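Alpha-rhamnosidase (Dictyoglomus thermophilum, PDB 6I60) probably hydrolyses terminal non-reducing alpha-L-rhamnose residues in alpha-L-rhamnosides. Local coordinates at residues G894-K900 with E925-R931; K846-E850 with I886-V890. All coordinates share one frame; numbering follows the deposited sequence.

Contact 1: residues G894-K900 with E925-R931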
loop_
_atom_site.group_PDB
_atom_site.type_symbol
_atom_site.label_atom_id
_atom_site.label_comp_id
_atom_site.label_asym_id
_atom_site.label_seq_id
_atom_site.Cartn_x
_atom_site.Cartn_y
_atom_site.Cartn_z
ATOM N N GLY A 894 -15.470 -20.489 11.678
ATOM C CA GLY A 894 -16.464 -19.601 11.107
ATOM C C GLY A 894 -17.633 -19.401 12.050
ATOM O O GLY A 894 -18.029 -20.317 12.773
ATOM N N GLU A 895 -18.188 -18.191 12.037
ATOM C CA GLU A 895 -19.351 -17.829 12.847
ATOM C C GLU A 895 -20.381 -17.214 11.903
ATOM O O GLU A 895 -20.337 -16.015 11.617
ATOM C CB GLU A 895 -18.960 -16.875 13.971
ATOM C CG GLU A 895 -20.104 -16.508 14.903
ATOM C CD GLU A 895 -19.637 -15.733 16.122
ATOM O OE1 GLU A 895 -18.839 -16.284 16.909
ATOM O OE2 GLU A 895 -20.072 -14.573 16.291
ATOM N N VAL A 896 -21.303 -18.038 11.417
ATOM C CA VAL A 896 -22.313 -17.585 10.469
ATOM C C VAL A 896 -23.417 -16.847 11.212
ATOM O O VAL A 896 -23.867 -17.276 12.282
ATOM C CB VAL A 896 -22.875 -18.777 9.675
ATOM C CG1 VAL A 896 -23.610 -18.288 8.438
ATOM C CG2 VAL A 896 -21.756 -19.729 9.296
ATOM N N HIS A 897 -23.860 -15.726 10.645
ATOM C CA HIS A 897 -24.945 -14.916 11.197
ATOM C C HIS A 897 -26.031 -14.820 10.132
ATOM O O HIS A 897 -26.096 -13.850 9.373
ATOM C CB HIS A 897 -24.450 -13.525 11.626
ATOM C CG HIS A 897 -23.621 -13.533 12.872
ATOM N ND1 HIS A 897 -23.198 -12.375 13.490
ATOM C CD2 HIS A 897 -23.135 -14.554 13.615
ATOM C CE1 HIS A 897 -22.488 -12.684 14.559
ATOM N NE2 HIS A 897 -22.434 -13.999 14.658
ATOM N N VAL A 898 -26.885 -15.837 10.074
ATOM C CA VAL A 898 -27.988 -15.865 9.118
ATOM C C VAL A 898 -29.059 -14.886 9.587
ATOM O O VAL A 898 -29.619 -15.059 10.679
ATOM C CB VAL A 898 -28.554 -17.285 8.959
ATOM C CG1 VAL A 898 -29.549 -17.333 7.816
ATOM C CG2 VAL A 898 -27.429 -18.286 8.732
ATOM N N PRO A 899 -29.371 -13.849 8.811
ATOM C CA PRO A 899 -30.401 -12.893 9.236
ATOM C C PRO A 899 -31.800 -13.470 9.084
ATOM O O PRO A 899 -32.138 -14.082 8.067
ATOM C CB PRO A 899 -30.188 -11.702 8.294
ATOM C CG PRO A 899 -29.594 -12.304 7.064
ATOM C CD PRO A 899 -28.784 -13.497 7.506
ATOM N N LYS A 900 -32.617 -13.269 10.116
ATOM C CA LYS A 900 -33.991 -13.772 10.131
ATOM C C LYS A 900 -34.880 -12.745 9.443
ATOM O O LYS A 900 -35.347 -11.783 10.055
ATOM C CB LYS A 900 -34.449 -14.052 11.558
ATOM C CG LYS A 900 -33.368 -14.618 12.463
ATOM C CD LYS A 900 -33.972 -15.309 13.672
ATOM C CE LYS A 900 -34.332 -14.308 14.755
ATOM N NZ LYS A 900 -34.530 -14.972 16.073
ATOM N N GLU A 925 -32.588 -12.949 18.427
ATOM C CA GLU A 925 -33.786 -12.248 17.974
ATOM C C GLU A 925 -33.567 -11.459 16.683
ATOM O O GLU A 925 -34.488 -10.765 16.236
ATOM C CB GLU A 925 -34.348 -11.305 19.049
ATOM C CG GLU A 925 -34.563 -11.966 20.418
ATOM C CD GLU A 925 -35.019 -13.413 20.311
ATOM O OE1 GLU A 925 -34.361 -14.296 20.904
ATOM O OE2 GLU A 925 -36.038 -13.666 19.635
ATOM N N LYS A 926 -32.386 -11.541 16.065
ATOM C CA LYS A 926 -32.125 -10.842 14.810
ATOM C C LYS A 926 -31.395 -11.756 13.835
ATOM O O LYS A 926 -31.574 -11.647 12.617
ATOM C CB LYS A 926 -31.319 -9.561 15.047
ATOM C CG LYS A 926 -32.153 -8.287 15.055
ATOM C CD LYS A 926 -31.336 -7.081 14.597
ATOM C CE LYS A 926 -32.238 -5.895 14.292
ATOM N NZ LYS A 926 -31.859 -5.214 13.024
ATOM N N TYR A 927 -30.575 -12.665 14.358
ATOM C CA TYR A 927 -29.792 -13.576 13.540
ATOM C C TYR A 927 -29.965 -15.008 14.033
ATOM O O TYR A 927 -30.492 -15.262 15.120
ATOM C CB TYR A 927 -28.303 -13.200 13.553
ATOM C CG TYR A 927 -27.987 -11.870 12.907
ATOM C CD1 TYR A 927 -27.913 -11.744 11.525
ATOM C CD2 TYR A 927 -27.753 -10.742 13.681
ATOM C CE1 TYR A 927 -27.620 -10.528 10.933
ATOM C CE2 TYR A 927 -27.459 -9.524 13.100
ATOM C CZ TYR A 927 -27.393 -9.422 11.728
ATOM O OH TYR A 927 -27.099 -8.206 11.155
ATOM N N ILE A 928 -29.515 -15.946 13.203
ATOM C CA ILE A 928 -29.370 -17.349 13.578
ATOM C C ILE A 928 -27.884 -17.673 13.519
ATOM O O ILE A 928 -27.251 -17.524 12.464
ATOM C CB ILE A 928 -30.181 -18.282 12.663
ATOM C CG1 ILE A 928 -31.652 -18.295 13.088
ATOM C CG2 ILE A 928 -29.611 -19.694 12.688
ATOM C CD1 ILE A 928 -31.943 -19.188 14.281
ATOM N N VAL A 929 -27.328 -18.104 14.645
ATOM C CA VAL A 929 -25.887 -18.283 14.783
ATOM C C VAL A 929 -25.524 -19.731 14.491
ATOM O O VAL A 929 -26.090 -20.659 15.082
ATOM C CB VAL A 929 -25.416 -17.869 16.186
ATOM C CG1 VAL A 929 -23.910 -18.032 16.305
ATOM C CG2 VAL A 929 -25.830 -16.436 16.479
ATOM N N ILE A 930 -24.574 -19.924 13.578
ATOM C CA ILE A 930 -24.041 -21.237 13.238
ATOM C C ILE A 930 -22.526 -21.170 13.352
ATOM O O ILE A 930 -21.899 -20.246 12.821
ATOM C CB ILE A 930 -24.458 -21.679 11.821
ATOM C CG1 ILE A 930 -25.982 -21.662 11.678
ATOM C CG2 ILE A 930 -23.912 -23.063 11.509
ATOM C CD1 ILE A 930 -26.459 -21.599 10.242
ATOM N N ARG A 931 -21.941 -22.139 14.050
ATOM C CA ARG A 931 -20.500 -22.213 14.252
ATOM C C ARG A 931 -19.961 -23.412 13.486
ATOM O O ARG A 931 -20.399 -24.545 13.715
ATOM C CB ARG A 931 -20.160 -22.322 15.739
ATOM C CG ARG A 931 -20.280 -21.010 16.489
ATOM C CD ARG A 931 -20.375 -21.231 17.988
ATOM N NE ARG A 931 -21.281 -20.278 18.624
ATOM C CZ ARG A 931 -20.985 -19.004 18.859
ATOM N NH1 ARG A 931 -19.799 -18.518 18.512
ATOM N NH2 ARG A 931 -21.874 -18.213 19.445
#
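Val896 and Val898 pair with Ile930 and Ile928 as the hydrogen-bonded pairs of an antiparallel ladder, the two strand axes coming within 4.3 Å at 154°, and Lys900 N to Lys926 O (3.2 Å) adds a last bond past its end. On the face carrying Val896, Val898, Ile928 and Ile930, the contact is apolar: Val896 and Ile930 lie side by side, CB to CB 3.9 Å, and the CG2 branch of Val898 meets CD1 of Ile930 at 3.8 Å. The other face is mixed. Glu895, extended with CG anti to its backbone N (chi1 -177°), runs alongside Arg931, and its OE1 forms a salt bridge with NH1 at 2.9 Å although carboxylate and guanidinium planes stand 74° apart. The second oxygen, OE2, accepts NE2 of His897 through its anti lone pair, so one carboxylate grips two side chains; Arg931 NH2 has a further partner in Glu922. Further along, Tyr927 places CE1 3.9 Å from Pro899 CB. Lys900 crosses Ile928 at about a right angle, its CD 3.8 Å from Ile928 CG1; beyond CD the chain bends, turning CE toward the backbone of Glu925, and NZ forms a salt bridge with Glu923. An alanine in place of Lys900 is likely to leave Glu923 without its mate and to uncover the side of Ile928. This antiparallel pair belongs to one sheet of the C-terminal beta-sandwich, flanked by strands 846-849 and 922-923, its apolar face turned to Met884 of strand 882-888 and Phe939 and Met941 of strand 935-941 in the opposing sheet.

Contact 2: residues K846-E850 with I886-V890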
loop_
_atom_site.group_PDB
_atom_site.type_symbol
_atom_site.label_atom_id
_atom_site.label_comp_id
_atom_site.label_asym_id
_atom_site.label_seq_id
_atom_site.Cartn_x
_atom_site.Cartn_y
_atom_site.Cartn_z
ATOM N N LYS A 846 -10.811 -16.439 13.734
ATOM C CA LYS A 846 -12.254 -16.620 13.677
ATOM C C LYS A 846 -12.806 -15.657 12.640
ATOM O O LYS A 846 -12.413 -14.487 12.603
ATOM C CB LYS A 846 -12.907 -16.379 15.041
ATOM C CG LYS A 846 -14.427 -16.437 15.026
ATOM C CD LYS A 846 -14.983 -16.683 16.420
ATOM C CE LYS A 846 -16.003 -17.812 16.422
ATOM N NZ LYS A 846 -16.344 -18.243 17.807
ATOM N N ILE A 847 -13.701 -16.152 11.790
ATOM C CA ILE A 847 -14.313 -15.358 10.734
ATOM C C ILE A 847 -15.793 -15.202 11.043
ATOM O O ILE A 847 -16.459 -16.164 11.443
ATOM C CB ILE A 847 -14.101 -16.005 9.352
ATOM C CG1 ILE A 847 -12.670 -16.529 9.224
ATOM C CG2 ILE A 847 -14.417 -15.015 8.241
ATOM C CD1 ILE A 847 -12.425 -17.315 7.963
ATOM N N ILE A 848 -16.305 -13.988 10.865
ATOM C CA ILE A 848 -17.715 -13.682 11.075
ATOM C C ILE A 848 -18.353 -13.500 9.705
ATOM O O ILE A 848 -18.028 -12.552 8.978
ATOM C CB ILE A 848 -17.908 -12.436 11.949
ATOM C CG1 ILE A 848 -17.102 -12.561 13.242
ATOM C CG2 ILE A 848 -19.380 -12.232 12.264
ATOM C CD1 ILE A 848 -17.258 -11.382 14.172
ATOM N N PHE A 849 -19.258 -14.409 9.348
ATOM C CA PHE A 849 -19.997 -14.346 8.087
ATOM C C PHE A 849 -21.379 -13.774 8.393
ATOM O O PHE A 849 -22.325 -14.507 8.680
ATOM C CB PHE A 849 -20.090 -15.722 7.437
ATOM C CG PHE A 849 -18.758 -16.315 7.067
ATOM C CD1 PHE A 849 -18.136 -15.965 5.879
ATOM C CD2 PHE A 849 -18.135 -17.229 7.900
ATOM C CE1 PHE A 849 -16.914 -16.512 5.533
ATOM C CE2 PHE A 849 -16.913 -17.779 7.559
ATOM C CZ PHE A 849 -16.302 -17.420 6.372
ATOM N N GLU A 850 -21.495 -12.446 8.330
ATOM C CA GLU A 850 -22.734 -11.739 8.655
ATOM C C GLU A 850 -23.156 -10.885 7.467
ATOM O O GLU A 850 -22.809 -9.695 7.390
ATOM C CB GLU A 850 -22.563 -10.886 9.909
ATOM C CG GLU A 850 -23.837 -10.211 10.378
ATOM C CD GLU A 850 -23.579 -9.182 11.457
ATOM O OE1 GLU A 850 -23.084 -9.566 12.538
ATOM O OE2 GLU A 850 -23.867 -7.991 11.221
ATOM N N ILE A 886 -20.309 -20.296 2.278
ATOM C CA ILE A 886 -19.094 -19.775 2.886
ATOM C C ILE A 886 -17.971 -20.787 2.704
ATOM O O ILE A 886 -18.197 -21.969 2.429
ATOM C CB ILE A 886 -19.282 -19.442 4.381
ATOM C CG1 ILE A 886 -19.474 -20.724 5.193
ATOM C CG2 ILE A 886 -20.459 -18.496 4.574
ATOM C CD1 ILE A 886 -19.193 -20.557 6.672
ATOM N N SER A 887 -16.742 -20.300 2.859
ATOM C CA SER A 887 -15.552 -21.138 2.778
ATOM C C SER A 887 -14.589 -20.714 3.874
ATOM O O SER A 887 -14.209 -19.542 3.950
ATOM C CB SER A 887 -14.892 -21.030 1.402
ATOM O OG SER A 887 -15.561 -21.850 0.459
ATOM N N VAL A 888 -14.205 -21.662 4.724
ATOM C CA VAL A 888 -13.298 -21.418 5.835
ATOM C C VAL A 888 -12.044 -22.261 5.605
ATOM O O VAL A 888 -12.161 -23.471 5.418
ATOM C CB VAL A 888 -13.924 -21.758 7.198
ATOM C CG1 VAL A 888 -13.032 -21.274 8.333
ATOM C CG2 VAL A 888 -15.318 -21.155 7.304
ATOM N N PRO A 889 -10.852 -21.674 5.617
ATOM C CA PRO A 889 -9.631 -22.467 5.450
ATOM C C PRO A 889 -9.276 -23.197 6.739
ATOM O O PRO A 889 -9.861 -22.980 7.800
ATOM C CB PRO A 889 -8.581 -21.412 5.095
ATOM C CG PRO A 889 -9.049 -20.183 5.805
ATOM C CD PRO A 889 -10.563 -20.245 5.845
ATOM N N VAL A 890 -8.286 -24.084 6.622
ATOM C CA VAL A 890 -7.841 -24.864 7.772
ATOM C C VAL A 890 -7.126 -23.951 8.774
ATOM O O VAL A 890 -6.483 -22.960 8.400
ATOM C CB VAL A 890 -6.933 -26.022 7.318
ATOM C CG1 VAL A 890 -6.809 -27.069 8.403
ATOM C CG2 VAL A 890 -7.473 -26.668 6.046
#
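Across the interior of the C-terminal beta-sandwich, Ile847 and Phe849 of one sheet face Ile886, Val888 and Pro889 of the other. The strand axes approach no closer than 9.4 Å and run at 176°, and no hydrogen bond joins the segments; this spacing is that of two packed sheets and not of neighbours within one. Phe849 makes the largest single contribution, touching Ile886, Ser887 and Val888. Its ring is held between two isoleucines: CG2 of Ile847, in its own strand, sits over one face toward the rim, while CB of Ile886 lies over the middle of the opposite face, 3.9 Å from the ring centroid and 9° off the normal, a CH-pi contact. The branches of Ile886 then spread across that face. Ile886 CG2 reaches CD1 of Phe849 at 3.7 Å. CG1 of Ile886 sits between the backbone N and the carbonyl carbon (chi1 69°), and the chain runs on extended, carrying Ile886 CD1 over the same face to 3.7 Å from Phe849 CE2. Val888 adds its CG2 branch, 3.7 Å from the same Phe849 CE2, approaching obliquely. CG1 of Val888 meets CD1 of Ile847 at 4.0 Å, the two side chains sliding past each other in opposite directions. CD1 of Ile847 also reaches the CD corner of the Pro889 ring, 4.1 Å away. Val871 and Ile873 of strand 869-877 extend the same apolar layer beside Ile847 and Phe849. The backbones of Ile847 and Phe849 make their hydrogen bonds within their own sheet, with Glu893 and Glu895. With carbon-to-carbon packing carrying the contact, its cohesion probably comes from burial and from the fit of branched side chains to an aromatic face; between these two segments no hydrogen bond or ion pair adds to it.

Overall arrangement
The two contacts bind the C-terminal beta-sandwich in different directions. Contact 1 works within a sheet, by backbone ladder, and lies partly buried: one of its faces joins the apolar interior, the other carries ion pairs and partly exposed aromatic groups. Contact 2 works between sheets, is buried, and relies on apolar packing alone. Their elements interlock, since strand 846-849 neighbours strand 893-899 through backbone bonds such as His897 N to Phe849 O (2.8 Å), and strand 882-888 is followed in the chain, after a short loop, by strand 893-899. Their apolar sides also meet, Val896 CG2 lying 3.8 Å from Ile886 CD1, about 12 Å separating the centres of the contacts.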